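Uncharacterized protein (Eubacterium rectale, PDB 5COZ) is of unknown function but has a regulatory YycH-like domain and is probably exported as a membrane-tethered lipoprotein. Local coordinates at residues 49-54 / 319-324; 143-148 / 227-232; 267-272 / 348-353. All coordinates share one frame; numbering follows the deposited sequence.

Contact 1: residues 49-54 / 319-324; sequences INIWDA and PVWVVY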
loop_
_atom_site.group_PDB
_atom_site.type_symbol
_atom_site.label_atom_id
_atom_site.label_comp_id
_atom_site.label_asym_id
_atom_site.label_seq_id
_atom_site.Cartn_x
_atom_site.Cartn_y
_atom_site.Cartn_z
ATOM N N ILE A 49 -12.872 4.469 6.244
ATOM C CA ILE A 49 -12.821 5.777 5.606
ATOM C C ILE A 49 -11.442 6.318 5.894
ATOM O O ILE A 49 -11.085 6.448 7.064
ATOM C CB ILE A 49 -13.923 6.732 6.123
ATOM C CG1 ILE A 49 -15.345 6.105 6.009
ATOM C CG2 ILE A 49 -13.832 8.113 5.438
ATOM C CD1 ILE A 49 -15.824 5.863 4.562
ATOM N N ASN A 50 -10.653 6.572 4.852
ATOM C CA ASN A 50 -9.270 7.034 5.054
ATOM C C ASN A 50 -9.015 8.365 4.411
ATOM O O ASN A 50 -8.988 8.485 3.163
ATOM C CB ASN A 50 -8.296 6.017 4.470
ATOM C CG ASN A 50 -8.054 4.837 5.362
ATOM O OD1 ASN A 50 -7.903 4.998 6.580
ATOM N ND2 ASN A 50 -7.908 3.645 4.762
ATOM N N ILE A 51 -8.852 9.408 5.260
ATOM C CA ILE A 51 -8.466 10.735 4.765
ATOM C C ILE A 51 -7.045 11.052 5.262
ATOM O O ILE A 51 -6.524 12.141 5.019
ATOM C CB ILE A 51 -9.505 11.863 5.032
ATOM C CG1 ILE A 51 -9.892 12.009 6.517
ATOM C CG2 ILE A 51 -10.742 11.576 4.178
ATOM C CD1 ILE A 51 -8.900 12.845 7.345
ATOM N N TRP A 52 -6.434 10.093 5.987
ATOM C CA TRP A 52 -5.006 10.128 6.329
ATOM C C TRP A 52 -4.693 11.414 7.091
ATOM O O TRP A 52 -5.427 11.729 8.030
ATOM C CB TRP A 52 -4.171 9.932 5.036
ATOM C CG TRP A 52 -4.619 8.720 4.259
ATOM C CD1 TRP A 52 -5.432 8.700 3.157
ATOM C CD2 TRP A 52 -4.283 7.349 4.537
ATOM N NE1 TRP A 52 -5.617 7.396 2.725
ATOM C CE2 TRP A 52 -4.935 6.549 3.567
ATOM C CE3 TRP A 52 -3.561 6.715 5.564
ATOM C CZ2 TRP A 52 -4.839 5.151 3.563
ATOM C CZ3 TRP A 52 -3.445 5.329 5.548
ATOM C CH2 TRP A 52 -4.109 4.561 4.581
ATOM N N ASP A 53 -3.643 12.157 6.700
ATOM C CA ASP A 53 -3.279 13.355 7.435
ATOM C C ASP A 53 -3.687 14.632 6.693
ATOM O O ASP A 53 -3.150 15.712 6.973
ATOM C CB ASP A 53 -1.763 13.336 7.718
ATOM C CG ASP A 53 -1.325 12.134 8.541
ATOM O OD1 ASP A 53 -2.143 11.618 9.322
ATOM O OD2 ASP A 53 -0.174 11.709 8.398
ATOM N N ALA A 54 -4.711 14.540 5.809
ATOM C CA ALA A 54 -5.196 15.725 5.108
ATOM C C ALA A 54 -5.779 16.729 6.101
ATOM O O ALA A 54 -6.494 16.321 7.018
ATOM C CB ALA A 54 -6.272 15.316 4.112
ATOM N N PRO A 319 -5.230 14.570 -6.726
ATOM C CA PRO A 319 -5.970 13.776 -5.740
ATOM C C PRO A 319 -7.091 12.984 -6.379
ATOM O O PRO A 319 -7.779 13.461 -7.310
ATOM C CB PRO A 319 -6.550 14.839 -4.790
ATOM C CG PRO A 319 -6.741 16.066 -5.685
ATOM C CD PRO A 319 -5.538 16.016 -6.609
ATOM N N VAL A 320 -7.294 11.792 -5.838
ATOM C CA VAL A 320 -8.363 10.897 -6.253
ATOM C C VAL A 320 -9.054 10.344 -5.015
ATOM O O VAL A 320 -8.437 10.216 -3.947
ATOM C CB VAL A 320 -7.843 9.718 -7.157
ATOM C CG1 VAL A 320 -7.321 10.254 -8.482
ATOM C CG2 VAL A 320 -6.784 8.850 -6.459
ATOM N N TRP A 321 -10.331 9.977 -5.173
ATOM C CA TRP A 321 -11.045 9.153 -4.209
ATOM C C TRP A 321 -11.078 7.737 -4.758
ATOM O O TRP A 321 -11.527 7.544 -5.898
ATOM C CB TRP A 321 -12.473 9.663 -3.992
ATOM C CG TRP A 321 -12.585 10.875 -3.128
ATOM C CD1 TRP A 321 -12.953 12.129 -3.521
ATOM C CD2 TRP A 321 -12.459 10.919 -1.701
ATOM N NE1 TRP A 321 -13.035 12.968 -2.425
ATOM C CE2 TRP A 321 -12.763 12.242 -1.293
ATOM C CE3 TRP A 321 -12.108 9.971 -0.724
ATOM C CZ2 TRP A 321 -12.740 12.642 0.050
ATOM C CZ3 TRP A 321 -12.099 10.361 0.617
ATOM C CH2 TRP A 321 -12.403 11.683 0.990
ATOM N N VAL A 322 -10.550 6.771 -3.993
ATOM C CA VAL A 322 -10.523 5.374 -4.413
ATOM C C VAL A 322 -11.547 4.627 -3.591
ATOM O O VAL A 322 -11.581 4.785 -2.366
ATOM C CB VAL A 322 -9.122 4.729 -4.242
ATOM C CG1 VAL A 322 -9.127 3.330 -4.867
ATOM C CG2 VAL A 322 -8.048 5.595 -4.905
ATOM N N VAL A 323 -12.375 3.800 -4.243
ATOM C CA VAL A 323 -13.310 2.924 -3.552
ATOM C C VAL A 323 -12.856 1.498 -3.793
ATOM O O VAL A 323 -12.815 1.035 -4.925
ATOM C CB VAL A 323 -14.783 3.120 -4.001
ATOM C CG1 VAL A 323 -15.724 2.180 -3.231
ATOM C CG2 VAL A 323 -15.204 4.572 -3.804
ATOM N N TYR A 324 -12.521 0.798 -2.701
ATOM C CA TYR A 324 -12.114 -0.598 -2.762
ATOM C C TYR A 324 -13.313 -1.424 -2.377
ATOM O O TYR A 324 -13.993 -1.087 -1.390
ATOM C CB TYR A 324 -10.945 -0.863 -1.794
ATOM C CG TYR A 324 -9.725 -0.015 -2.083
ATOM C CD1 TYR A 324 -9.542 1.216 -1.450
ATOM C CD2 TYR A 324 -8.693 -0.494 -2.889
ATOM C CE1 TYR A 324 -8.381 1.972 -1.650
ATOM C CE2 TYR A 324 -7.535 0.258 -3.102
ATOM C CZ TYR A 324 -7.368 1.467 -2.451
ATOM O OH TYR A 324 -6.243 2.224 -2.674
#
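Trp321 and Ile51 meet through a single methyl group set against the six-membered end of an indole. From CB, the Trp321 side chain leaves strand 314-330 with CG anti to the carbonyl carbon (chi1 -77°), which carries the ring out beside the strand and brings its far end closer to residues 49-54. The two edges of the indole then serve different neighbours. On the pyrrole side, CD1 of Trp321 packs against CB of Ala349 at 3.7 Å, and NE1 is hydrogen-bonded to the backbone O of Leu274. At the benzene tip, CH2 of Trp321 lies 3.6 Å from CG2 of Ile51, with Trp321 CZ3 at 4.0 Å from the same Ile51 CG2. The methyl sits near the ring plane, so this is an edge contact and not a stack.

Ile51 makes the contact with its CG2 branch because its CG1 is turned between the backbone N and the carbonyl carbon (chi1 55°), and that longer branch leads away. Ile51 also opens a type II' turn that ends at Ala54, whose N bonds to Ile51 O at 3.1 Å; Trp52 occupies its second position.

Pro276 and Ile279 of helix 276-288 also pack on the indole, and so does Leu303 of strand 295-311. The CA atoms of Ile51 and Trp321 stand 9.5 Å apart. The type II' turn following strand 43-50 thus meets a side chain of strand 314-330, and both of these strands pair with strand 295-311 in a mixed beta-sheet, here under a covering helix.

Contact 2: residues 143-148 / 227-232; sequences TYYSPF and RCPENE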
loop_
_atom_site.group_PDB
_atom_site.type_symbol
_atom_site.label_atom_id
_atom_site.label_comp_id
_atom_site.label_asym_id
_atom_site.label_seq_id
_atom_site.Cartn_x
_atom_site.Cartn_y
_atom_site.Cartn_z
ATOM N N THR A 143 1.496 -9.374 -0.479
ATOM C CA THR A 143 1.350 -7.945 -0.315
ATOM C C THR A 143 0.394 -7.292 -1.314
ATOM O O THR A 143 0.174 -6.090 -1.166
ATOM C CB THR A 143 2.723 -7.255 -0.444
ATOM O OG1 THR A 143 3.224 -7.488 -1.763
ATOM C CG2 THR A 143 3.744 -7.757 0.606
ATOM N N TYR A 144 -0.069 -8.001 -2.365
ATOM C CA TYR A 144 -0.874 -7.366 -3.409
ATOM C C TYR A 144 -2.345 -7.355 -3.088
ATOM O O TYR A 144 -2.923 -8.367 -2.688
ATOM C CB TYR A 144 -0.686 -8.078 -4.758
ATOM C CG TYR A 144 0.709 -7.941 -5.315
ATOM C CD1 TYR A 144 1.728 -8.807 -4.925
ATOM C CD2 TYR A 144 1.010 -6.963 -6.254
ATOM C CE1 TYR A 144 3.029 -8.651 -5.402
ATOM C CE2 TYR A 144 2.302 -6.807 -6.748
ATOM C CZ TYR A 144 3.306 -7.660 -6.329
ATOM O OH TYR A 144 4.578 -7.501 -6.840
ATOM N N TYR A 145 -2.978 -6.203 -3.362
ATOM C CA TYR A 145 -4.429 -6.095 -3.195
ATOM C C TYR A 145 -5.136 -7.035 -4.192
ATOM O O TYR A 145 -6.080 -7.737 -3.826
ATOM C CB TYR A 145 -4.862 -4.645 -3.445
ATOM C CG TYR A 145 -6.359 -4.464 -3.387
ATOM C CD1 TYR A 145 -7.031 -4.453 -2.162
ATOM C CD2 TYR A 145 -7.104 -4.298 -4.549
ATOM C CE1 TYR A 145 -8.414 -4.319 -2.097
ATOM C CE2 TYR A 145 -8.491 -4.139 -4.497
ATOM C CZ TYR A 145 -9.136 -4.159 -3.267
ATOM O OH TYR A 145 -10.493 -4.045 -3.187
ATOM N N SER A 146 -4.683 -7.028 -5.463
ATOM C CA SER A 146 -5.263 -7.897 -6.483
ATOM C C SER A 146 -4.676 -9.288 -6.419
ATOM O O SER A 146 -3.460 -9.438 -6.242
ATOM C CB SER A 146 -4.990 -7.343 -7.878
ATOM O OG SER A 146 -5.596 -6.083 -8.068
ATOM N N PRO A 147 -5.473 -10.324 -6.684
ATOM C CA PRO A 147 -6.921 -10.342 -6.986
ATOM C C PRO A 147 -7.848 -10.636 -5.804
ATOM O O PRO A 147 -9.062 -10.544 -5.974
ATOM C CB PRO A 147 -7.020 -11.496 -7.997
ATOM C CG PRO A 147 -5.969 -12.497 -7.511
ATOM C CD PRO A 147 -4.903 -11.692 -6.766
ATOM N N PHE A 148 -7.304 -10.982 -4.630
ATOM C CA PHE A 148 -8.154 -11.413 -3.517
ATOM C C PHE A 148 -7.976 -10.625 -2.224
ATOM O O PHE A 148 -8.757 -10.817 -1.283
ATOM C CB PHE A 148 -7.861 -12.895 -3.192
ATOM C CG PHE A 148 -7.923 -13.838 -4.372
ATOM C CD1 PHE A 148 -9.069 -13.925 -5.157
ATOM C CD2 PHE A 148 -6.848 -14.664 -4.680
ATOM C CE1 PHE A 148 -9.125 -14.805 -6.253
ATOM C CE2 PHE A 148 -6.913 -15.561 -5.755
ATOM C CZ PHE A 148 -8.048 -15.615 -6.542
ATOM N N ARG A 227 -2.516 3.686 -3.564
ATOM C CA ARG A 227 -2.436 2.288 -3.144
ATOM C C ARG A 227 -3.185 1.388 -4.128
ATOM O O ARG A 227 -3.408 0.221 -3.843
ATOM C CB ARG A 227 -2.988 2.130 -1.732
ATOM C CG ARG A 227 -2.072 2.807 -0.704
ATOM C CD ARG A 227 -2.845 3.245 0.522
ATOM N NE ARG A 227 -3.444 2.160 1.298
ATOM C CZ ARG A 227 -4.756 2.026 1.531
ATOM N NH1 ARG A 227 -5.632 2.788 0.890
ATOM N NH2 ARG A 227 -5.198 1.105 2.382
ATOM N N CYS A 228 -3.536 1.924 -5.304
ATOM C CA CYS A 228 -4.192 1.166 -6.335
ATOM C C CYS A 228 -3.245 0.139 -6.947
ATOM O O CYS A 228 -2.066 0.419 -7.165
ATOM C CB CYS A 228 -4.702 2.099 -7.434
ATOM S SG CYS A 228 -6.118 3.087 -6.945
ATOM N N PRO A 229 -3.809 -0.965 -7.420
ATOM C CA PRO A 229 -3.031 -1.893 -8.265
ATOM C C PRO A 229 -2.537 -1.218 -9.553
ATOM O O PRO A 229 -3.054 -0.172 -9.976
ATOM C CB PRO A 229 -4.086 -2.941 -8.665
ATOM C CG PRO A 229 -5.061 -2.936 -7.513
ATOM C CD PRO A 229 -5.178 -1.457 -7.173
ATOM N N GLU A 230 -1.571 -1.880 -10.216
ATOM C CA GLU A 230 -1.077 -1.419 -11.512
ATOM C C GLU A 230 -2.255 -1.213 -12.476
ATOM O O GLU A 230 -3.104 -2.110 -12.645
ATOM C CB GLU A 230 -0.097 -2.453 -12.086
ATOM C CG GLU A 230 0.488 -2.025 -13.423
ATOM C CD GLU A 230 1.431 -3.041 -14.047
ATOM O OE1 GLU A 230 2.033 -3.837 -13.295
ATOM O OE2 GLU A 230 1.608 -3.005 -15.284
ATOM N N ASN A 231 -2.270 -0.071 -13.159
ATOM C CA ASN A 231 -3.293 0.253 -14.148
ATOM C C ASN A 231 -2.648 1.227 -15.114
ATOM O O ASN A 231 -2.824 2.448 -15.045
ATOM C CB ASN A 231 -4.555 0.840 -13.496
ATOM C CG ASN A 231 -5.686 1.075 -14.480
ATOM O OD1 ASN A 231 -5.513 1.021 -15.704
ATOM N ND2 ASN A 231 -6.834 1.505 -13.973
ATOM N N GLU A 232 -1.830 0.656 -15.996
ATOM C CA GLU A 232 -1.020 1.458 -16.891
ATOM C C GLU A 232 -1.889 2.284 -17.865
ATOM O O GLU A 232 -1.454 3.355 -18.297
ATOM C CB GLU A 232 -0.038 0.526 -17.628
ATOM C CG GLU A 232 0.986 1.267 -18.469
ATOM C CD GLU A 232 2.225 0.454 -18.776
ATOM O OE1 GLU A 232 2.242 -0.772 -18.519
ATOM O OE2 GLU A 232 3.208 1.071 -19.237
#
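The Tyr145 ring meets Pro229 at its edge: CG of the proline lies near the ring plane, 3.8 Å from CD2 of Tyr145, and the two side chains cross obliquely. One face of the same ring receives the edge of the Tyr324 ring, an edge-to-face pair, while the OH of Tyr145 is hydrogen-bonded to the backbone O of Leu343. The ring is therefore restrained on a face, along its rim and at its phenolic end. A second flat group, the Phe148 ring, has Pro147 CG 3.6 Å above its plane and over its centre, a proline-on-aromatic packing that stays within residues 143-148.

Tyr145 and Ser146 direct their CB atoms toward the second loop, and Pro229 directs its own back toward the first. Tyr145 has CG anti to the backbone N and beside the carbonyl carbon (chi1 176°), where CD2 comes to the proline. Ser146 comes to the same pyrrolidine ring with its OG, modelled 3.2 Å from Pro229 CG, but the side chain has two conformers and this close approach is doubtful evidence. No hydrogen bond joins the segments, and the total buried surface is 113 Å², as fits a small apolar touch in which the CA atoms of Ser146 and Pro229 come to 6.6 Å.

The backbones of both loops are held by outside side chains. Glu241 OE1 is bonded to the N of Tyr145, and Asn239 ND2 to the O of Pro229. On strand 338-348, Pro229 packs on Tyr344 and Tyr145 on Ala342, and the peptide before Pro147 is cis, turning the chain beyond Ser146. The contact is loop-to-loop packing beside an edge of the mixed sheet, with the second loop running on to Asn231, the N-cap of helix 232-235.

Contact 3: residues 267-272 / 348-353; sequences TTETGE and DAYTGE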
loop_
_atom_site.group_PDB
_atom_site.type_symbol
_atom_site.label_atom_id
_atom_site.label_comp_id
_atom_site.label_asym_id
_atom_site.label_seq_id
_atom_site.Cartn_x
_atom_site.Cartn_y
_atom_site.Cartn_z
ATOM N N THR A 267 3.444 23.230 -7.562
ATOM C CA THR A 267 1.990 23.199 -7.519
ATOM C C THR A 267 1.492 23.667 -8.867
ATOM O O THR A 267 1.957 24.708 -9.363
ATOM C CB THR A 267 1.484 24.121 -6.401
ATOM O OG1 THR A 267 2.017 23.659 -5.159
ATOM C CG2 THR A 267 -0.049 24.146 -6.317
ATOM N N THR A 268 0.510 22.963 -9.431
ATOM C CA THR A 268 -0.055 23.370 -10.738
ATOM C C THR A 268 -1.402 24.050 -10.533
ATOM O O THR A 268 -1.709 25.027 -11.213
ATOM C CB THR A 268 -0.183 22.165 -11.678
ATOM O OG1 THR A 268 -0.915 21.143 -10.996
ATOM C CG2 THR A 268 1.170 21.627 -12.118
ATOM N N GLU A 269 -2.218 23.511 -9.640
ATOM C CA GLU A 269 -3.528 24.059 -9.299
ATOM C C GLU A 269 -3.920 23.607 -7.905
ATOM O O GLU A 269 -3.319 22.696 -7.344
ATOM C CB GLU A 269 -4.595 23.653 -10.329
ATOM C CG GLU A 269 -4.794 22.151 -10.447
ATOM C CD GLU A 269 -5.573 21.640 -11.645
ATOM O OE1 GLU A 269 -6.109 22.468 -12.419
ATOM O OE2 GLU A 269 -5.645 20.399 -11.808
ATOM N N THR A 270 -4.858 24.308 -7.315
ATOM C CA THR A 270 -5.383 23.972 -6.001
ATOM C C THR A 270 -6.877 24.113 -6.110
ATOM O O THR A 270 -7.382 25.041 -6.742
ATOM C CB THR A 270 -4.808 24.861 -4.891
ATOM O OG1 THR A 270 -3.377 24.911 -4.994
ATOM C CG2 THR A 270 -5.237 24.399 -3.484
ATOM N N GLY A 271 -7.580 23.213 -5.475
ATOM C CA GLY A 271 -9.025 23.299 -5.488
ATOM C C GLY A 271 -9.603 22.501 -4.362
ATOM O O GLY A 271 -8.909 21.707 -3.715
ATOM N N GLU A 272 -10.901 22.657 -4.176
ATOM C CA GLU A 272 -11.633 21.924 -3.170
ATOM C C GLU A 272 -12.062 20.599 -3.747
ATOM O O GLU A 272 -12.581 20.544 -4.865
ATOM C CB GLU A 272 -12.870 22.750 -2.784
ATOM C CG GLU A 272 -13.574 22.258 -1.545
ATOM C CD GLU A 272 -14.545 23.267 -0.957
ATOM O OE1 GLU A 272 -14.507 24.453 -1.358
ATOM O OE2 GLU A 272 -15.352 22.864 -0.090
ATOM N N ASP A 348 -11.732 11.192 -9.949
ATOM C CA ASP A 348 -11.028 12.470 -9.826
ATOM C C ASP A 348 -11.609 13.155 -8.564
ATOM O O ASP A 348 -12.841 13.296 -8.450
ATOM C CB ASP A 348 -11.269 13.281 -11.108
ATOM C CG ASP A 348 -10.683 14.681 -11.143
ATOM O OD1 ASP A 348 -10.697 15.363 -10.083
ATOM O OD2 ASP A 348 -10.288 15.127 -12.248
ATOM N N ALA A 349 -10.744 13.551 -7.594
ATOM C CA ALA A 349 -11.329 14.061 -6.342
ATOM C C ALA A 349 -11.955 15.437 -6.493
ATOM O O ALA A 349 -12.809 15.783 -5.678
ATOM C CB ALA A 349 -10.289 14.085 -5.230
ATOM N N TYR A 350 -11.548 16.217 -7.504
ATOM C CA TYR A 350 -12.136 17.541 -7.715
ATOM C C TYR A 350 -13.450 17.444 -8.436
ATOM O O TYR A 350 -14.392 18.127 -8.051
ATOM C CB TYR A 350 -11.235 18.453 -8.557
ATOM C CG TYR A 350 -9.847 18.696 -8.015
ATOM C CD1 TYR A 350 -9.651 19.335 -6.787
ATOM C CD2 TYR A 350 -8.725 18.342 -8.756
ATOM C CE1 TYR A 350 -8.361 19.599 -6.312
ATOM C CE2 TYR A 350 -7.440 18.579 -8.285
ATOM C CZ TYR A 350 -7.266 19.268 -7.095
ATOM O OH TYR A 350 -5.972 19.474 -6.669
ATOM N N THR A 351 -13.497 16.663 -9.529
ATOM C CA THR A 351 -14.676 16.687 -10.388
ATOM C C THR A 351 -15.644 15.553 -10.173
ATOM O O THR A 351 -16.787 15.669 -10.616
ATOM C CB THR A 351 -14.251 16.679 -11.866
ATOM O OG1 THR A 351 -13.672 15.399 -12.183
ATOM C CG2 THR A 351 -13.290 17.815 -12.229
ATOM N N GLY A 352 -15.198 14.463 -9.563
ATOM C CA GLY A 352 -16.018 13.264 -9.424
ATOM C C GLY A 352 -16.052 12.433 -10.696
ATOM O O GLY A 352 -16.802 11.467 -10.752
ATOM N N GLU A 353 -15.261 12.799 -11.731
ATOM C CA GLU A 353 -15.150 11.977 -12.956
ATOM C C GLU A 353 -14.752 10.562 -12.549
ATOM O O GLU A 353 -13.739 10.387 -11.874
ATOM C CB GLU A 353 -14.074 12.544 -13.882
ATOM C CG GLU A 353 -13.813 11.646 -15.097
ATOM C CD GLU A 353 -12.752 12.132 -16.068
ATOM O OE1 GLU A 353 -12.184 13.232 -15.858
ATOM O OE2 GLU A 353 -12.472 11.385 -17.037
HETATM O O HOH W 1 -14.921 19.824 -6.024
#
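Tyr350 lays the rim of its ring against the backbone of Gly271 and Glu272, reaching from a loop built as an Asx turn and Asx motif followed by an ST turn to the end of strand 262-272.

The van der Waals and polar-edge contacts come first. CE1 of Tyr350 is 3.4 Å from the O of Gly271, and CD1 of Tyr350 is 3.7 Å from the O of Glu272; both carbonyl oxygens lie in the ring plane, at its edge. CG stands anti to the carbonyl carbon (chi1 -58°), which swings the ring end toward the strand. Gly271 lacks a CB; one modelled there would lie 3.5 Å from Tyr350 CD1, a tight fit.

Hydrogen bonds form the second group. The phenolic OH is bonded to Ser61 OG and Val59 O on strand 58-66, the neighbour of strand 262-272. A single water donates to Glu272 O and to Tyr350 O, each at 2.7 Å, and so bridges the two backbones where no direct hydrogen bond exists. Without the phenol, as with an alanine here, Ser61 OG and Val59 O would probably lose their shared partner and a gap would open along the Gly271 backbone.

The loop's own bonds make the third group. Asp348 OD1 takes two backbone donors, Tyr350 N at 2.8 Å and Thr351 N at 3.1 Å, and thereby sets the backbone from which the ring projects; further on, Thr351 OG1 accepts from Glu353 N. The two donors to the carboxylate differ in approach: Tyr350 N meets OD1 nearly in line with the CG-OD1 bond, whereas Thr351 N approaches over the face of the carboxylate, 67° from its plane.

Read from the N terminus, residues 49-54 open contact 1 just where strand 43-50 ends. Contact 2 lies wholly inside the long loop so begun: residues 143-148 are met by 227-232 before contact 1 closes. Residues 267-272 then open contact 3, and 319-324 close contact 1 before 348-353 close contact 3, so these two cross, while contacts 2 and 3 follow in series without touching. Contacts 1 and 3 reach the same mixed sheet and adjoin through Pro319 O and Ala349 N, 3.0 Å apart and probably hydrogen-bonded. Contact 2 brings two loops to that sheet, touching contact 1 where Val322 CG1 packs on Cys228 SG at 3.7 Å.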